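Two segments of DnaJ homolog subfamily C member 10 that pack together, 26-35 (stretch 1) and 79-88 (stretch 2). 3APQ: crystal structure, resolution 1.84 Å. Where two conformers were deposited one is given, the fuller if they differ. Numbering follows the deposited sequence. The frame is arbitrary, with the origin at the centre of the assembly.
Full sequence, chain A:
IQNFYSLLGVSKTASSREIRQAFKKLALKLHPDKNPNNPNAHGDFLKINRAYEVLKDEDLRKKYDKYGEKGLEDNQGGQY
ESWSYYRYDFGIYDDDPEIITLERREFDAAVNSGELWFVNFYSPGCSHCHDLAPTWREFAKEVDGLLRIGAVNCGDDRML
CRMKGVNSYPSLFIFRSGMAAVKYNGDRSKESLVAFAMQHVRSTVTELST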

# COMPACT_ATOMS: atom_id res chain seq x y z
N LEU A 26 -6.99 -10.14 12.07
CA LEU A 26 -6.97 -10.00 13.51
C LEU A 26 -7.86 -8.80 13.88
O LEU A 26 -8.75 -8.89 14.73
CB LEU A 26 -5.51 -9.80 14.02
CG LEU A 26 -4.64 -11.04 14.27
CD1 LEU A 26 -4.77 -11.99 13.16
CD2 LEU A 26 -3.16 -10.78 14.53
N ALA A 27 -7.63 -7.68 13.20
CA ALA A 27 -8.46 -6.47 13.44
C ALA A 27 -9.97 -6.63 13.18
O ALA A 27 -10.79 -6.18 13.98
CB ALA A 27 -7.90 -5.26 12.65
N LEU A 28 -10.35 -7.24 12.08
CA LEU A 28 -11.79 -7.37 11.78
C LEU A 28 -12.53 -8.27 12.79
O LEU A 28 -13.75 -8.09 13.01
CB LEU A 28 -11.98 -7.81 10.32
CG LEU A 28 -11.39 -6.75 9.37
CD1 LEU A 28 -11.61 -7.16 7.90
CD2 LEU A 28 -12.02 -5.38 9.71
N LYS A 29 -11.81 -9.18 13.46
CA LYS A 29 -12.44 -10.03 14.46
C LYS A 29 -12.36 -9.40 15.82
O LYS A 29 -13.34 -9.40 16.55
CB LYS A 29 -11.86 -11.47 14.50
CG LYS A 29 -12.31 -12.32 15.76
CD LYS A 29 -12.36 -13.86 15.50
CE LYS A 29 -13.16 -14.60 16.61
NZ LYS A 29 -12.62 -14.38 18.04
N LEU A 30 -11.20 -8.85 16.16
CA LEU A 30 -10.90 -8.46 17.53
C LEU A 30 -10.99 -6.99 17.93
O LEU A 30 -10.70 -6.67 19.07
CB LEU A 30 -9.45 -8.85 17.86
CG LEU A 30 -9.07 -10.33 17.75
CD1 LEU A 30 -7.60 -10.50 18.16
CD2 LEU A 30 -10.00 -11.22 18.57
N HIS A 31 -11.28 -6.08 17.00
CA HIS A 31 -11.23 -4.68 17.28
C HIS A 31 -12.02 -4.39 18.59
O HIS A 31 -13.15 -4.82 18.70
CB HIS A 31 -11.91 -3.91 16.14
CG HIS A 31 -11.60 -2.46 16.11
ND1 HIS A 31 -12.17 -1.55 16.99
CD2 HIS A 31 -10.75 -1.75 15.31
CE1 HIS A 31 -11.69 -0.34 16.72
NE2 HIS A 31 -10.83 -0.44 15.71
N PRO A 32 -11.46 -3.63 19.53
CA PRO A 32 -12.11 -3.26 20.82
C PRO A 32 -13.51 -2.63 20.67
O PRO A 32 -14.40 -2.91 21.47
CB PRO A 32 -11.19 -2.19 21.38
CG PRO A 32 -9.82 -2.54 20.75
CD PRO A 32 -10.14 -2.98 19.35
N ASP A 33 -13.69 -1.77 19.67
CA ASP A 33 -14.98 -1.11 19.46
C ASP A 33 -16.07 -2.15 19.15
O ASP A 33 -17.26 -1.93 19.41
CB ASP A 33 -14.91 -0.13 18.29
CG ASP A 33 -14.04 1.08 18.57
OD1 ASP A 33 -13.44 1.13 19.65
OD2 ASP A 33 -13.91 1.97 17.67
N LYS A 34 -15.67 -3.25 18.54
CA LYS A 34 -16.62 -4.31 18.16
C LYS A 34 -16.75 -5.36 19.25
O LYS A 34 -17.52 -6.32 19.10
CB LYS A 34 -16.10 -4.96 16.85
CG LYS A 34 -16.30 -4.06 15.67
CD LYS A 34 -17.77 -3.85 15.37
CE LYS A 34 -17.99 -3.09 14.11
NZ LYS A 34 -18.04 -1.60 14.30
N ASN A 35 -15.94 -5.25 20.30
CA ASN A 35 -15.98 -6.26 21.36
C ASN A 35 -16.07 -5.58 22.77
O ASN A 35 -15.20 -5.82 23.66
CB ASN A 35 -14.74 -7.16 21.24
CG ASN A 35 -14.77 -8.03 19.97
OD1 ASN A 35 -15.29 -9.16 20.03
ND2 ASN A 35 -14.23 -7.52 18.81
N GLN A 79 -2.04 3.98 18.87
CA GLN A 79 -3.06 4.76 18.17
C GLN A 79 -3.59 3.93 17.03
O GLN A 79 -2.90 3.74 16.04
CB GLN A 79 -2.45 6.03 17.63
CG GLN A 79 -2.12 7.06 18.69
CD GLN A 79 -1.52 8.30 18.07
OE1 GLN A 79 -2.20 9.03 17.34
NE2 GLN A 79 -0.22 8.54 18.34
N TYR A 80 -4.80 3.40 17.18
CA TYR A 80 -5.33 2.56 16.13
C TYR A 80 -6.56 3.25 15.56
O TYR A 80 -7.03 4.22 16.10
CB TYR A 80 -5.60 1.10 16.58
CG TYR A 80 -6.47 0.98 17.81
CD1 TYR A 80 -7.85 1.10 17.72
CD2 TYR A 80 -5.90 0.75 19.08
CE1 TYR A 80 -8.64 1.03 18.86
CE2 TYR A 80 -6.67 0.65 20.22
CZ TYR A 80 -8.04 0.78 20.11
OH TYR A 80 -8.82 0.69 21.22
N GLU A 81 -7.02 2.73 14.44
CA GLU A 81 -8.13 3.29 13.69
C GLU A 81 -9.41 2.51 13.96
O GLU A 81 -9.40 1.52 14.66
CB GLU A 81 -7.76 3.19 12.21
CG GLU A 81 -6.44 3.93 11.84
CD GLU A 81 -6.56 5.45 11.91
OE1 GLU A 81 -7.67 6.02 11.83
OE2 GLU A 81 -5.49 6.09 12.04
N SER A 82 -10.50 2.98 13.38
CA SER A 82 -11.79 2.33 13.53
C SER A 82 -11.86 0.96 12.82
O SER A 82 -11.09 0.69 11.87
CB SER A 82 -12.87 3.27 12.98
OG SER A 82 -12.79 3.33 11.55
N TRP A 83 -12.80 0.11 13.24
CA TRP A 83 -13.04 -1.14 12.53
C TRP A 83 -13.29 -0.87 11.05
O TRP A 83 -12.81 -1.62 10.19
CB TRP A 83 -14.24 -1.87 13.10
CG TRP A 83 -14.51 -3.22 12.51
CD1 TRP A 83 -14.03 -4.43 12.96
CD2 TRP A 83 -15.40 -3.51 11.43
NE1 TRP A 83 -14.53 -5.45 12.18
CE2 TRP A 83 -15.38 -4.92 11.25
CE3 TRP A 83 -16.18 -2.71 10.55
CZ2 TRP A 83 -16.12 -5.56 10.24
CZ3 TRP A 83 -16.92 -3.37 9.55
CH2 TRP A 83 -16.85 -4.76 9.39
N SER A 84 -14.09 0.14 10.77
CA SER A 84 -14.43 0.51 9.40
C SER A 84 -13.18 0.85 8.57
O SER A 84 -13.08 0.50 7.40
CB SER A 84 -15.33 1.76 9.42
OG SER A 84 -15.80 1.92 8.10
N TYR A 85 -12.25 1.57 9.17
CA TYR A 85 -10.98 1.82 8.52
C TYR A 85 -10.32 0.50 8.11
O TYR A 85 -9.83 0.40 6.98
CB TYR A 85 -10.03 2.60 9.46
CG TYR A 85 -8.63 2.78 8.89
CD1 TYR A 85 -8.30 3.91 8.16
CD2 TYR A 85 -7.64 1.81 9.11
CE1 TYR A 85 -7.02 4.08 7.64
CE2 TYR A 85 -6.36 1.96 8.60
CZ TYR A 85 -6.07 3.09 7.85
OH TYR A 85 -4.81 3.23 7.38
N TYR A 86 -10.26 -0.51 8.99
CA TYR A 86 -9.59 -1.77 8.61
C TYR A 86 -10.41 -2.54 7.59
O TYR A 86 -9.87 -3.25 6.74
CB TYR A 86 -9.27 -2.65 9.83
CG TYR A 86 -8.30 -1.93 10.72
CD1 TYR A 86 -6.99 -1.66 10.30
CD2 TYR A 86 -8.73 -1.44 11.96
CE1 TYR A 86 -6.10 -0.93 11.13
CE2 TYR A 86 -7.85 -0.73 12.79
CZ TYR A 86 -6.56 -0.46 12.35
OH TYR A 86 -5.75 0.24 13.20
N ARG A 87 -11.73 -2.39 7.67
CA ARG A 87 -12.57 -3.18 6.80
C ARG A 87 -12.51 -2.66 5.39
O ARG A 87 -12.52 -3.44 4.46
CB ARG A 87 -14.04 -3.15 7.34
CG ARG A 87 -15.06 -3.87 6.38
CD ARG A 87 -14.80 -5.38 6.34
NE ARG A 87 -15.72 -6.04 5.38
CZ ARG A 87 -15.62 -5.96 4.06
NH1 ARG A 87 -14.62 -5.28 3.51
NH2 ARG A 87 -16.50 -6.57 3.28
N TYR A 88 -12.49 -1.33 5.20
CA TYR A 88 -12.68 -0.77 3.88
C TYR A 88 -11.51 0.12 3.40
O TYR A 88 -11.46 0.41 2.21
CB TYR A 88 -13.95 0.07 3.81
CG TYR A 88 -15.23 -0.73 3.99
CD1 TYR A 88 -15.67 -1.62 2.98
CD2 TYR A 88 -15.95 -0.63 5.14
CE1 TYR A 88 -16.89 -2.38 3.15
CE2 TYR A 88 -17.17 -1.39 5.35
CZ TYR A 88 -17.62 -2.25 4.33
OH TYR A 88 -18.78 -3.00 4.48
O HOH W 1 -14.87 1.13 15.15

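Stretch 1 carries the last turn of a helix, 26-30, that begins earlier in the chain, and then a 3-10 segment, 32-34. Stretch 2 is extended at first and becomes helical at Trp83. The two helix axes run closer to antiparallel than parallel, at 139°, and approach to 9.2 Å. The backbones come nearest where the first helix has just ended and the second begins: His31 CA lies 6.2 Å from Trp83 CA. Together the stretches bury 560 Å².

Two hydrogen bonds join them, each from a ring nitrogen to a backbone carbonyl. His31 NE2 donates to Glu81 O at 2.6 Å, and the angle of 177° is nearly straight. Trp83 NE1 donates to Leu28 O at 2.9 Å and 162°. Leu28 O lies near the C-terminal end of its helix. Pro32, four residues on, has no N-H to offer it, so this carbonyl is free for Trp83.

The other nitrogen of the imidazole is also used. Asp33 N donates to His31 ND1 at 3.1 Å, so ND1 is an acceptor while NE2 is a donor. His31 NE2 also lies 3.2 Å from Trp83 N, but the angle is poor and this is no hydrogen bond. Trp83 N instead donates to a water at 3.0 Å. That water donates to Asp33 OD2 at 2.8 Å, and so bridges the stretches.

The Trp83 ring is held between two aliphatic groups. Leu28 CD2 sits over one face, 3.8 Å from the centroid of the five-membered ring. Lys34 CG sits over the opposite face, 3.9 Å from the same centroid. Trp83 CB in turn lies over the His31 ring, 4.2 Å from its centroid. Tyr80 directs its edge toward the face of His31, with the planes at 90° and the centroids 5.5 Å apart. Ala27 CB lies over a face of Tyr86, 3.9 Å from Tyr86 CG.

Apolar contacts complete the packing. Leu28 CD2 also reaches Tyr86 CB at 3.9 Å. Pro32 CG meets Tyr80 CZ at 3.8 Å.

Further hydrogen bonds lie within each stretch. Asn35 ND2 donates to Lys29 O at 3.1 Å and to His31 O at 2.9 Å, tying the loop after the 3-10 segment back to Lys29 in the helix and to His31 just after it. Ser82 OG caps the second helix by accepting from Tyr85 N at 3.0 Å. Glu81 N donates to Tyr86 OH at 3.1 Å, which links the segment before the helix to its buried tyrosine.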